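PDB 7D9E: gamma-glutamyltransferase 1 Threonine peptidase. MEROPS family T03 from Pseudomonas nitroreducens, which probably catalyses the transfer of gamma-glutamyl groups from donor substrates to acceptor molecules, a transpeptidation reaction of interest for theanine synthesis. Local coordinates for residues T81-G86 and T261-P266; F161-Q166 and E195-P200; A276-I281 and S304-R309. One frame throughout, in Å; residues are numbered along the deposited sequence.

Contact 1: residues T81-G86 and T261-P266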
ATOM      1  N   THR A  81       3.503  -5.850  -8.099  1.00 15.95           N
ATOM      2  CA  THR A  81       2.824  -6.539  -9.185  1.00 15.73           C
ATOM      3  C   THR A  81       3.540  -6.182 -10.474  1.00 17.64           C
ATOM      4  O   THR A  81       3.868  -5.016 -10.699  1.00 18.04           O
ATOM      5  CB  THR A  81       1.355  -6.117  -9.237  1.00 18.24           C
ATOM      6  OG1 THR A  81       0.758  -6.441  -7.964  1.00 19.57           O
ATOM      7  CG2 THR A  81       0.601  -6.847 -10.339  1.00 18.61           C
ATOM      8  N   LEU A  82       3.810  -7.187 -11.297  1.00 18.77           N
ATOM      9  CA  LEU A  82       4.605  -6.996 -12.492  1.00 18.91           C
ATOM     10  C   LEU A  82       3.912  -7.614 -13.696  1.00 19.62           C
ATOM     11  O   LEU A  82       3.185  -8.603 -13.588  1.00 19.71           O
ATOM     12  CB  LEU A  82       5.988  -7.676 -12.370  1.00 20.37           C
ATOM     13  CG  LEU A  82       6.894  -7.305 -11.198  1.00 19.41           C
ATOM     14  CD1 LEU A  82       6.651  -8.167  -9.992  1.00 21.23           C
ATOM     15  CD2 LEU A  82       8.361  -7.404 -11.626  1.00 24.03           C
ATOM     16  N   TYR A  83       4.159  -7.019 -14.859  1.00 18.36           N
ATOM     17  CA  TYR A  83       3.782  -7.609 -16.136  1.00 17.99           C
ATOM     18  C   TYR A  83       5.037  -7.522 -16.993  1.00 22.93           C
ATOM     19  O   TYR A  83       5.416  -6.433 -17.424  1.00 24.00           O
ATOM     20  CB  TYR A  83       2.603  -6.865 -16.751  1.00 20.45           C
ATOM     21  CG  TYR A  83       1.812  -7.655 -17.746  1.00 19.50           C
ATOM     22  CD1 TYR A  83       1.000  -8.699 -17.329  1.00 20.74           C
ATOM     23  CD2 TYR A  83       1.824  -7.326 -19.096  1.00 24.78           C
ATOM     24  CE1 TYR A  83       0.256  -9.420 -18.237  1.00 20.92           C
ATOM     25  CE2 TYR A  83       1.078  -8.038 -20.012  1.00 25.61           C
ATOM     26  CZ  TYR A  83       0.281  -9.073 -19.581  1.00 24.33           C
ATOM     27  OH  TYR A  83      -0.463  -9.769 -20.502  1.00 28.86           O
ATOM     28  N   VAL A  84       5.693  -8.656 -17.209  1.00 22.82           N
ATOM     29  CA  VAL A  84       6.979  -8.702 -17.892  1.00 23.37           C
ATOM     30  C   VAL A  84       6.881  -9.679 -19.046  1.00 23.00           C
ATOM     31  O   VAL A  84       6.484 -10.829 -18.852  1.00 25.29           O
ATOM     32  CB  VAL A  84       8.120  -9.124 -16.942  1.00 25.66           C
ATOM     33  CG1 VAL A  84       9.436  -9.206 -17.714  1.00 27.12           C
ATOM     34  CG2 VAL A  84       8.216  -8.151 -15.786  1.00 25.83           C
ATOM     35  N   ASP A  85       7.219  -9.215 -20.246  1.00 24.99           N
ATOM     36  CA  ASP A  85       7.130 -10.045 -21.443  1.00 25.35           C
ATOM     37  C   ASP A  85       5.758 -10.699 -21.548  1.00 26.91           C
ATOM     38  O   ASP A  85       5.615 -11.854 -21.954  1.00 28.61           O
ATOM     39  CB  ASP A  85       8.255 -11.076 -21.457  1.00 29.73           C
ATOM     40  CG  ASP A  85       9.600 -10.456 -21.778  1.00 36.66           C
ATOM     41  OD1 ASP A  85       9.623  -9.321 -22.310  1.00 34.58           O
ATOM     42  OD2 ASP A  85      10.630 -11.108 -21.510  1.00 46.99           O
ATOM     43  N   GLY A  86       4.729  -9.935 -21.197  1.00 25.07           N
ATOM     44  CA  GLY A  86       3.368 -10.391 -21.352  1.00 25.99           C
ATOM     45  C   GLY A  86       2.902 -11.376 -20.315  1.00 24.03           C
ATOM     46  O   GLY A  86       1.860 -12.005 -20.519  1.00 26.93           O
ATOM     47  N   THR A 261      -8.514  -7.535 -17.993  1.00 23.02           N
ATOM     48  CA  THR A 261      -7.972  -8.429 -16.981  1.00 23.32           C
ATOM     49  C   THR A 261      -7.162  -7.602 -15.995  1.00 23.19           C
ATOM     50  O   THR A 261      -6.154  -6.996 -16.379  1.00 23.38           O
ATOM     51  CB  THR A 261      -7.089  -9.512 -17.604  1.00 25.43           C
ATOM     52  OG1 THR A 261      -7.872 -10.253 -18.548  1.00 28.55           O
ATOM     53  CG2 THR A 261      -6.552 -10.431 -16.511  1.00 26.93           C
ATOM     54  N   LEU A 262      -7.622  -7.554 -14.745  1.00 21.29           N
ATOM     55  CA  LEU A 262      -6.927  -6.877 -13.660  1.00 18.53           C
ATOM     56  C   LEU A 262      -6.085  -7.890 -12.892  1.00 19.72           C
ATOM     57  O   LEU A 262      -6.603  -8.911 -12.438  1.00 22.51           O
ATOM     58  CB  LEU A 262      -7.929  -6.234 -12.692  1.00 20.07           C
ATOM     59  CG  LEU A 262      -7.459  -5.741 -11.318  1.00 21.90           C
ATOM     60  CD1 LEU A 262      -6.369  -4.679 -11.408  1.00 20.90           C
ATOM     61  CD2 LEU A 262      -8.677  -5.254 -10.513  1.00 21.72           C
ATOM     62  N   TYR A 263      -4.800  -7.587 -12.724  1.00 19.42           N
ATOM     63  CA  TYR A 263      -3.903  -8.355 -11.883  1.00 19.43           C
ATOM     64  C   TYR A 263      -3.583  -7.510 -10.667  1.00 16.89           C
ATOM     65  O   TYR A 263      -3.210  -6.334 -10.793  1.00 18.93           O
ATOM     66  CB  TYR A 263      -2.611  -8.645 -12.629  1.00 18.86           C
ATOM     67  CG  TYR A 263      -2.816  -9.578 -13.778  1.00 20.55           C
ATOM     68  CD1 TYR A 263      -3.092 -10.929 -13.575  1.00 20.72           C
ATOM     69  CD2 TYR A 263      -2.759  -9.115 -15.084  1.00 21.89           C
ATOM     70  CE1 TYR A 263      -3.275 -11.789 -14.638  1.00 22.32           C
ATOM     71  CE2 TYR A 263      -2.957  -9.963 -16.156  1.00 23.74           C
ATOM     72  CZ  TYR A 263      -3.217 -11.297 -15.934  1.00 23.83           C
ATOM     73  OH  TYR A 263      -3.402 -12.146 -17.007  1.00 26.73           O
ATOM     74  N   THR A 264      -3.765  -8.091  -9.485  1.00 18.24           N
ATOM     75  CA  THR A 264      -3.574  -7.326  -8.251  1.00 17.05           C
ATOM     76  C   THR A 264      -3.109  -8.265  -7.149  1.00 18.27           C
ATOM     77  O   THR A 264      -2.827  -9.440  -7.386  1.00 20.30           O
ATOM     78  CB  THR A 264      -4.858  -6.539  -7.915  1.00 18.89           C
ATOM     79  OG1 THR A 264      -4.606  -5.601  -6.852  1.00 20.47           O
ATOM     80  CG2 THR A 264      -5.999  -7.453  -7.546  1.00 21.88           C
ATOM     81  N   ALA A 265      -3.020  -7.716  -5.944  1.00 18.37           N
ATOM     82  CA  ALA A 265      -2.346  -8.412  -4.857  1.00 16.72           C
ATOM     83  C   ALA A 265      -3.227  -9.506  -4.281  1.00 19.54           C
ATOM     84  O   ALA A 265      -4.349  -9.227  -3.860  1.00 19.50           O
ATOM     85  CB  ALA A 265      -2.010  -7.403  -3.758  1.00 20.13           C
ATOM     86  N   PRO A 266      -2.739 -10.747  -4.219  1.00 17.21           N
ATOM     87  CA  PRO A 266      -3.441 -11.818  -3.506  1.00 18.44           C
ATOM     88  C   PRO A 266      -3.079 -11.753  -2.023  1.00 18.15           C
ATOM     89  O   PRO A 266      -2.336 -10.881  -1.576  1.00 18.20           O
ATOM     90  CB  PRO A 266      -2.852 -13.054  -4.162  1.00 20.24           C
ATOM     91  CG  PRO A 266      -1.381 -12.654  -4.369  1.00 19.00           C
ATOM     92  CD  PRO A 266      -1.433 -11.202  -4.749  1.00 17.38           C
TER
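The two end strands of a four-stranded antiparallel sheet, 77-84 and 260-264, approach each other here, although strands 87-93 and 248-257 lie between them in the sheet. Their axes come within 7.6 Å at an angle of 128°, and no hydrogen bond joins them, so the contact rests on van der Waals touch, a methyl on a carbonyl oxygen and ring on ring. Thr81 reaches across with its methyl: CG2 stands anti to the backbone N and faces the backbone O of Tyr263 at 3.9 Å. That same torsion puts Thr81 OG1 beside its own N, and the hydroxyl bonds instead to Pro76 O of the partner chain. Both edges of the sheet carry on into that chain through antiparallel beta ladders, consistent with the Ntn-hydrolase fold of the family, in which two subunits share the beta structure. Two residues on, on the same side of the strand, the side chain of Tyr83 crosses that of Tyr263 obliquely, CE1 of Tyr83 lying 3.9 Å from CE2 of Tyr263. The ring planes are 29° apart, but the centroids are separated by 5.9 Å, so the near-parallel rings are slid apart and barely overlap. Gly86 C lies 3.5 Å above one face of the Tyr83 ring, near its rim, in the turn that joins strands 77-84 and 87-93. Thr264 points away from strand 77-84, and its OG1 bonds to Ser77 OG of the partner chain.

Contact 2: residues F161-Q166 and E195-P200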
ATOM      1  N   PHE A 161      17.965  16.183  -0.372  1.00 19.21           N
ATOM      2  CA  PHE A 161      16.778  16.494  -1.158  1.00 19.80           C
ATOM      3  C   PHE A 161      15.997  17.567  -0.396  1.00 19.77           C
ATOM      4  O   PHE A 161      16.209  17.773   0.801  1.00 19.17           O
ATOM      5  CB  PHE A 161      15.889  15.254  -1.360  1.00 18.54           C
ATOM      6  CG  PHE A 161      15.208  14.811  -0.108  1.00 18.63           C
ATOM      7  CD1 PHE A 161      15.870  14.017   0.812  1.00 17.74           C
ATOM      8  CD2 PHE A 161      13.910  15.206   0.163  1.00 17.75           C
ATOM      9  CE1 PHE A 161      15.249  13.626   1.968  1.00 17.36           C
ATOM     10  CE2 PHE A 161      13.298  14.834   1.319  1.00 17.60           C
ATOM     11  CZ  PHE A 161      13.966  14.049   2.232  1.00 18.36           C
ATOM     12  N   LYS A 162      15.088  18.247  -1.095  1.00 20.14           N
ATOM     13  CA  LYS A 162      14.301  19.335  -0.525  1.00 19.05           C
ATOM     14  C   LYS A 162      13.035  18.785   0.132  1.00 17.59           C
ATOM     15  O   LYS A 162      12.211  18.139  -0.535  1.00 19.85           O
ATOM     16  CB  LYS A 162      13.972  20.356  -1.617  1.00 21.92           C
ATOM     17  CG  LYS A 162      13.204  21.568  -1.152  1.00 20.18           C
ATOM     18  CD  LYS A 162      13.061  22.601  -2.278  1.00 25.77           C
ATOM     19  CE  LYS A 162      12.450  23.892  -1.756  1.00 40.69           C
ATOM     20  NZ  LYS A 162      11.755  24.668  -2.826  1.00 60.67           N
ATOM     21  N   VAL A 163      12.897  19.041   1.439  1.00 19.92           N
ATOM     22  CA  VAL A 163      11.745  18.569   2.211  1.00 17.63           C
ATOM     23  C   VAL A 163      10.485  19.306   1.765  1.00 19.22           C
ATOM     24  O   VAL A 163      10.475  20.535   1.623  1.00 20.93           O
ATOM     25  CB  VAL A 163      12.011  18.764   3.709  1.00 19.59           C
ATOM     26  CG1 VAL A 163      10.758  18.501   4.537  1.00 19.89           C
ATOM     27  CG2 VAL A 163      13.134  17.840   4.156  1.00 20.64           C
ATOM     28  N   ALA A 164       9.406  18.558   1.556  1.00 17.05           N
ATOM     29  CA  ALA A 164       8.124  19.087   1.125  1.00 19.18           C
ATOM     30  C   ALA A 164       7.270  19.560   2.302  1.00 20.30           C
ATOM     31  O   ALA A 164       7.410  19.088   3.434  1.00 18.00           O
ATOM     32  CB  ALA A 164       7.376  17.986   0.365  1.00 19.11           C
ATOM     33  N   ASP A 165       6.343  20.488   2.010  1.00 21.94           N
ATOM     34  CA  ASP A 165       5.455  20.983   3.061  1.00 22.51           C
ATOM     35  C   ASP A 165       4.600  19.860   3.644  1.00 21.27           C
ATOM     36  O   ASP A 165       4.446  19.748   4.861  1.00 21.39           O
ATOM     37  CB  ASP A 165       4.545  22.094   2.527  1.00 27.45           C
ATOM     38  CG  ASP A 165       5.284  23.401   2.245  1.00 40.72           C
ATOM     39  OD1 ASP A 165       6.465  23.540   2.613  1.00 42.74           O
ATOM     40  OD2 ASP A 165       4.666  24.302   1.644  1.00 49.21           O
ATOM     41  N   GLN A 166       3.991  19.032   2.781  1.00 21.41           N
ATOM     42  CA  GLN A 166       3.138  17.968   3.299  1.00 20.12           C
ATOM     43  C   GLN A 166       3.952  16.956   4.083  1.00 18.67           C
ATOM     44  O   GLN A 166       3.475  16.398   5.082  1.00 21.47           O
ATOM     45  CB  GLN A 166       2.406  17.256   2.146  1.00 24.83           C
ATOM     46  N   GLU A 195      13.770  22.984   3.017  1.00 23.21           N
ATOM     47  CA  GLU A 195      15.206  22.941   3.254  1.00 23.42           C
ATOM     48  C   GLU A 195      15.777  21.590   2.853  1.00 21.47           C
ATOM     49  O   GLU A 195      15.068  20.588   2.841  1.00 22.36           O
ATOM     50  CB  GLU A 195      15.508  23.221   4.727  1.00 23.33           C
ATOM     51  CG  GLU A 195      14.763  24.453   5.244  1.00 27.30           C
ATOM     52  CD  GLU A 195      15.495  25.186   6.342  1.00 45.59           C
ATOM     53  OE1 GLU A 195      16.288  24.540   7.058  1.00 45.01           O
ATOM     54  OE2 GLU A 195      15.233  26.397   6.516  1.00 56.40           O
ATOM     55  N   VAL A 196      17.063  21.578   2.522  1.00 22.09           N
ATOM     56  CA  VAL A 196      17.717  20.356   2.071  1.00 21.26           C
ATOM     57  C   VAL A 196      18.104  19.523   3.280  1.00 21.25           C
ATOM     58  O   VAL A 196      18.753  20.017   4.206  1.00 25.06           O
ATOM     59  CB  VAL A 196      18.951  20.688   1.220  1.00 26.03           C
ATOM     60  CG1 VAL A 196      19.780  19.426   0.941  1.00 23.76           C
ATOM     61  CG2 VAL A 196      18.508  21.335  -0.074  1.00 27.13           C
ATOM     62  N   PHE A 197      17.712  18.245   3.255  1.00 21.03           N
ATOM     63  CA  PHE A 197      17.926  17.296   4.343  1.00 17.92           C
ATOM     64  C   PHE A 197      18.870  16.216   3.845  1.00 19.52           C
ATOM     65  O   PHE A 197      18.594  15.587   2.816  1.00 19.59           O
ATOM     66  CB  PHE A 197      16.570  16.721   4.750  1.00 19.20           C
ATOM     67  CG  PHE A 197      16.616  15.683   5.851  1.00 18.88           C
ATOM     68  CD1 PHE A 197      17.047  16.014   7.127  1.00 24.58           C
ATOM     69  CD2 PHE A 197      16.155  14.390   5.600  1.00 21.31           C
ATOM     70  CE1 PHE A 197      17.061  15.039   8.137  1.00 22.06           C
ATOM     71  CE2 PHE A 197      16.153  13.428   6.606  1.00 20.57           C
ATOM     72  CZ  PHE A 197      16.594  13.755   7.852  1.00 19.92           C
ATOM     73  N   LYS A 198      19.988  16.031   4.558  1.00 20.80           N
ATOM     74  CA  LYS A 198      21.007  15.046   4.228  1.00 19.94           C
ATOM     75  C   LYS A 198      21.012  13.918   5.247  1.00 22.56           C
ATOM     76  O   LYS A 198      20.714  14.115   6.428  1.00 22.41           O
ATOM     77  CB  LYS A 198      22.401  15.678   4.175  1.00 22.84           C
ATOM     78  CG  LYS A 198      22.482  16.873   3.228  1.00 26.12           C
ATOM     79  CD  LYS A 198      23.842  17.547   3.230  1.00 25.62           C
ATOM     80  CE  LYS A 198      23.847  18.742   2.286  1.00 27.97           C
ATOM     81  NZ  LYS A 198      25.178  19.410   2.240  1.00 35.81           N
ATOM     82  N   GLN A 199      21.397  12.733   4.786  1.00 20.24           N
ATOM     83  CA  GLN A 199      21.354  11.512   5.592  1.00 20.44           C
ATOM     84  C   GLN A 199      22.615  10.694   5.373  1.00 22.01           C
ATOM     85  O   GLN A 199      22.611   9.659   4.691  1.00 22.08           O
ATOM     86  CB  GLN A 199      20.089  10.699   5.311  1.00 19.38           C
ATOM     87  CG  GLN A 199      18.822  11.495   5.436  1.00 19.19           C
ATOM     88  CD  GLN A 199      17.589  10.729   5.018  1.00 19.46           C
ATOM     89  OE1 GLN A 199      17.098   9.852   5.742  1.00 17.92           O
ATOM     90  NE2 GLN A 199      17.117  11.010   3.818  1.00 17.94           N
ATOM     91  N   PRO A 200      23.715  11.104   5.996  1.00 24.81           N
ATOM     92  CA  PRO A 200      25.003  10.444   5.715  1.00 25.37           C
ATOM     93  C   PRO A 200      25.093   9.006   6.180  1.00 25.84           C
ATOM     94  O   PRO A 200      25.717   8.190   5.485  1.00 26.56           O
ATOM     95  CB  PRO A 200      26.028  11.365   6.399  1.00 28.46           C
ATOM     96  CG  PRO A 200      25.245  12.130   7.392  1.00 30.12           C
ATOM     97  CD  PRO A 200      23.884  12.326   6.804  1.00 25.85           C
TER
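Phe161 and Phe197 lie side by side on one face of a short antiparallel ladder and point the same way, yet their rings do not stack. CE1 of Phe161 comes to the edge of the Phe197 ring, near its plane, at 3.8 Å from CD2. Phe161 gets there by taking the crowded first torsion, CG between the backbone N and the carbonyl carbon (chi1 70°), whereas CG of Phe197 is anti to its N. Gln199 closes in on the rim of the Phe161 ring: its NE2 sits in the ring plane, 3.7 Å from CE1, with the amide turned 57° from the ring and NE2 hydrogen-bonded to Val66 O. Val163 crosses Phe197 obliquely, CG2 resting 3.7 Å from the CB of Phe197. The backbone beneath is a two-stranded antiparallel pairing of 161-162 with 196-197. Phe161 and Phe197 form its hydrogen-bonded pair: Phe197 N donates to Phe161 O at 2.9 Å, in the carbonyl plane, while the return bond from Phe161 N to Phe197 O is weak. Val163 N gives Glu195 O an almost straight bond of 3.0 Å (178° at the hydrogen), although it comes from above the carbonyl plane. Lys162 and Val196, the non-hydrogen-bonded pair, point to the other, exposed face. Ala164 and Gln199 are the N-caps of helices 165-178 and 200-212, and the Phe188 ring meets that of Phe197.

Contact 3: residues A276-I281 and S304-R309; sequences AQLIGI and SEIEKR
Apolar packing makes the whole of the direct contact between these two helical segments, which cross with their axes 9.8 Å apart and their directions at 139°. Ile306 is at the centre. The CB of Ile306 points toward the facing helix, and CG2, anti to the backbone N, touches CD2 of Leu278 at 3.8 Å. Ile281 slides past Ile306 in the opposite direction, and its CG2 lies 3.8 Å from CG1 of Ile306, so the two beta-branched side chains mesh by their methyl and methylene groups. The same CD2 of Leu278 also lies 3.9 Å from CG of Glu307, although the CB of Glu307 points away from helix 271-284.

No hydrogen bond joins the two segments, but Gln277 NE2 bonds to Asp313 OD2 further along helix 297-317, and to Leu331 O. Within 304-309, Arg309 NH1 holds Glu305 by two bonds, 3.0 Å to the backbone O and 3.0 Å to OE1, the latter a salt bridge. Both acceptors lie close to the guanidinium plane, which fixes the rotation of that group, yet NH1 meets O from above the carbonyl plane and OE1 from above the carboxylate plane. Glu305 OE1 also bonds to Asn345 N and Ser350 OG.

Helix 334-343 packs on Ile281 and Gln277, Ala276 and Ile279 meet strand 248-257, and Phe102 of the partner chain packs on Leu278.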
ATOM      1  N   ALA A 276     -12.090  -8.225  -6.323  1.00 16.67           N
ATOM      2  CA  ALA A 276     -12.895  -9.212  -7.041  1.00 18.88           C
ATOM      3  C   ALA A 276     -14.359  -9.091  -6.634  1.00 19.92           C
ATOM      4  O   ALA A 276     -15.261  -9.118  -7.485  1.00 21.72           O
ATOM      5  CB  ALA A 276     -12.361 -10.616  -6.752  1.00 20.00           C
ATOM      6  N   GLN A 277     -14.600  -8.853  -5.334  1.00 18.89           N
ATOM      7  CA  GLN A 277     -15.965  -8.707  -4.843  1.00 19.17           C
ATOM      8  C   GLN A 277     -16.567  -7.365  -5.239  1.00 20.34           C
ATOM      9  O   GLN A 277     -17.739  -7.300  -5.640  1.00 20.38           O
ATOM     10  CB  GLN A 277     -15.995  -8.883  -3.328  1.00 19.22           C
ATOM     11  CG  GLN A 277     -15.677 -10.315  -2.898  1.00 18.57           C
ATOM     12  CD  GLN A 277     -15.783 -10.510  -1.404  1.00 19.09           C
ATOM     13  OE1 GLN A 277     -15.899  -9.559  -0.644  1.00 23.07           O
ATOM     14  NE2 GLN A 277     -15.729 -11.763  -0.965  1.00 21.30           N
ATOM     15  N   LEU A 278     -15.795  -6.280  -5.105  1.00 18.68           N
ATOM     16  CA  LEU A 278     -16.316  -4.952  -5.438  1.00 16.96           C
ATOM     17  C   LEU A 278     -16.696  -4.877  -6.911  1.00 18.42           C
ATOM     18  O   LEU A 278     -17.799  -4.427  -7.267  1.00 18.75           O
ATOM     19  CB  LEU A 278     -15.282  -3.880  -5.110  1.00 16.83           C
ATOM     20  CG  LEU A 278     -15.051  -3.626  -3.621  1.00 18.05           C
ATOM     21  CD1 LEU A 278     -13.677  -2.977  -3.450  1.00 17.85           C
ATOM     22  CD2 LEU A 278     -16.125  -2.793  -2.951  1.00 18.81           C
ATOM     23  N   ILE A 279     -15.788  -5.312  -7.788  1.00 18.58           N
ATOM     24  CA  ILE A 279     -16.050  -5.271  -9.224  1.00 18.63           C
ATOM     25  C   ILE A 279     -17.166  -6.238  -9.592  1.00 20.94           C
ATOM     26  O   ILE A 279     -18.091  -5.899 -10.342  1.00 22.37           O
ATOM     27  CB  ILE A 279     -14.757  -5.556 -10.011  1.00 19.75           C
ATOM     28  CG1 ILE A 279     -13.757  -4.421  -9.788  1.00 19.44           C
ATOM     29  CG2 ILE A 279     -15.048  -5.788 -11.479  1.00 21.73           C
ATOM     30  CD1 ILE A 279     -12.356  -4.745 -10.253  1.00 22.25           C
ATOM     31  N   GLY A 280     -17.116  -7.447  -9.040  1.00 20.92           N
ATOM     32  CA  GLY A 280     -18.104  -8.441  -9.397  1.00 21.03           C
ATOM     33  C   GLY A 280     -19.497  -8.047  -8.961  1.00 23.44           C
ATOM     34  O   GLY A 280     -20.472  -8.250  -9.689  1.00 23.17           O
ATOM     35  N   ILE A 281     -19.610  -7.492  -7.759  1.00 22.06           N
ATOM     36  CA  ILE A 281     -20.915  -7.091  -7.261  1.00 21.73           C
ATOM     37  C   ILE A 281     -21.418  -5.889  -8.038  1.00 24.84           C
ATOM     38  O   ILE A 281     -22.602  -5.807  -8.383  1.00 23.70           O
ATOM     39  CB  ILE A 281     -20.852  -6.816  -5.753  1.00 20.79           C
ATOM     40  CG1 ILE A 281     -20.655  -8.143  -5.004  1.00 23.52           C
ATOM     41  CG2 ILE A 281     -22.121  -6.111  -5.289  1.00 24.87           C
ATOM     42  CD1 ILE A 281     -20.359  -7.982  -3.542  1.00 23.93           C
ATOM     43  N   SER A 304     -21.214   2.065  -0.677  1.00 19.59           N
ATOM     44  CA  SER A 304     -21.170   1.745   0.745  1.00 19.17           C
ATOM     45  C   SER A 304     -21.847   0.415   1.032  1.00 19.93           C
ATOM     46  O   SER A 304     -21.364  -0.362   1.862  1.00 19.59           O
ATOM     47  CB  SER A 304     -21.814   2.864   1.563  1.00 20.56           C
ATOM     48  OG  SER A 304     -21.144   4.110   1.340  1.00 20.55           O
ATOM     49  N   GLU A 305     -22.957   0.126   0.341  1.00 18.98           N
ATOM     50  CA  GLU A 305     -23.648  -1.143   0.550  1.00 20.08           C
ATOM     51  C   GLU A 305     -22.775  -2.309   0.115  1.00 22.21           C
ATOM     52  O   GLU A 305     -22.784  -3.376   0.748  1.00 21.77           O
ATOM     53  CB  GLU A 305     -24.957  -1.155  -0.234  1.00 23.12           C
ATOM     54  CG  GLU A 305     -26.084  -0.377   0.416  1.00 23.33           C
ATOM     55  CD  GLU A 305     -26.658  -1.094   1.628  1.00 25.57           C
ATOM     56  OE1 GLU A 305     -27.166  -2.236   1.476  1.00 26.03           O
ATOM     57  OE2 GLU A 305     -26.596  -0.530   2.739  1.00 24.33           O
ATOM     58  N   ILE A 306     -22.022  -2.130  -0.972  1.00 20.72           N
ATOM     59  CA  ILE A 306     -21.095  -3.166  -1.400  1.00 21.01           C
ATOM     60  C   ILE A 306     -19.963  -3.308  -0.391  1.00 19.39           C
ATOM     61  O   ILE A 306     -19.604  -4.423   0.014  1.00 19.53           O
ATOM     62  CB  ILE A 306     -20.566  -2.869  -2.815  1.00 20.65           C
ATOM     63  CG1 ILE A 306     -21.721  -2.680  -3.802  1.00 22.36           C
ATOM     64  CG2 ILE A 306     -19.674  -4.009  -3.262  1.00 22.42           C
ATOM     65  CD1 ILE A 306     -21.266  -2.300  -5.193  1.00 23.12           C
ATOM     66  N   GLU A 307     -19.418  -2.180   0.068  1.00 20.06           N
ATOM     67  CA  GLU A 307     -18.293  -2.206   0.996  1.00 20.14           C
ATOM     68  C   GLU A 307     -18.658  -2.873   2.316  1.00 19.56           C
ATOM     69  O   GLU A 307     -17.804  -3.526   2.927  1.00 20.18           O
ATOM     70  CB  GLU A 307     -17.738  -0.793   1.202  1.00 19.97           C
ATOM     71  CG  GLU A 307     -17.093  -0.284  -0.099  1.00 18.54           C
ATOM     72  CD  GLU A 307     -17.014   1.215  -0.219  1.00 19.78           C
ATOM     73  OE1 GLU A 307     -17.629   1.933   0.594  1.00 22.67           O
ATOM     74  OE2 GLU A 307     -16.337   1.671  -1.168  1.00 20.76           O
ATOM     75  N   LYS A 308     -19.923  -2.771   2.739  1.00 19.30           N
ATOM     76  CA  LYS A 308     -20.351  -3.448   3.957  1.00 20.85           C
ATOM     77  C   LYS A 308     -20.041  -4.936   3.889  1.00 22.20           C
ATOM     78  O   LYS A 308     -19.536  -5.527   4.856  1.00 21.82           O
ATOM     79  CB  LYS A 308     -21.852  -3.253   4.162  1.00 21.45           C
ATOM     80  CG  LYS A 308     -22.228  -1.949   4.880  1.00 21.41           C
ATOM     81  CD  LYS A 308     -23.735  -1.862   4.996  1.00 22.81           C
ATOM     82  CE  LYS A 308     -24.201  -1.028   6.189  1.00 24.89           C
ATOM     83  NZ  LYS A 308     -23.709   0.394   6.121  1.00 24.50           N
ATOM     84  N   ARG A 309     -20.368  -5.566   2.751  1.00 20.47           N
ATOM     85  CA  ARG A 309     -20.212  -7.012   2.623  1.00 21.55           C
ATOM     86  C   ARG A 309     -18.745  -7.384   2.466  1.00 19.60           C
ATOM     87  O   ARG A 309     -18.294  -8.397   3.009  1.00 21.92           O
ATOM     88  CB  ARG A 309     -21.036  -7.516   1.437  1.00 22.08           C
ATOM     89  CG  ARG A 309     -22.499  -7.780   1.765  1.00 23.85           C
ATOM     90  CD  ARG A 309     -23.289  -6.478   1.745  1.00 22.79           C
ATOM     91  NE  ARG A 309     -24.629  -6.659   2.295  1.00 23.90           N
ATOM     92  CZ  ARG A 309     -25.548  -5.702   2.354  1.00 24.13           C
ATOM     93  NH1 ARG A 309     -25.269  -4.500   1.889  1.00 22.95           N
ATOM     94  NH2 ARG A 309     -26.732  -5.948   2.902  1.00 27.49           N
TER

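How the contacts relate
Contacts 1 and 3 adjoin in space: strand 260-264 and helix 271-284 follow each other in the chain, and Leu262 CD2 meets Ile279 CD1 at 3.7 Å, so the helix that packs in contact 3 also lies against the sheet of contact 1, their centres 22 Å apart. Contact 2, nested inside the loop closed by contact 1, stands about 25 Å from either by nearest atoms. Its centre is 34 Å from that of contact 1 and 41 Å from that of contact 3, on the opposite side of the chain's centre from the latter. The bound DON, a glutamine analogue that probably marks the active-site pocket, is about 10 Å from the side chain of Ala265 in contact 1 and about 14 Å from that of Leu278 in contact 3.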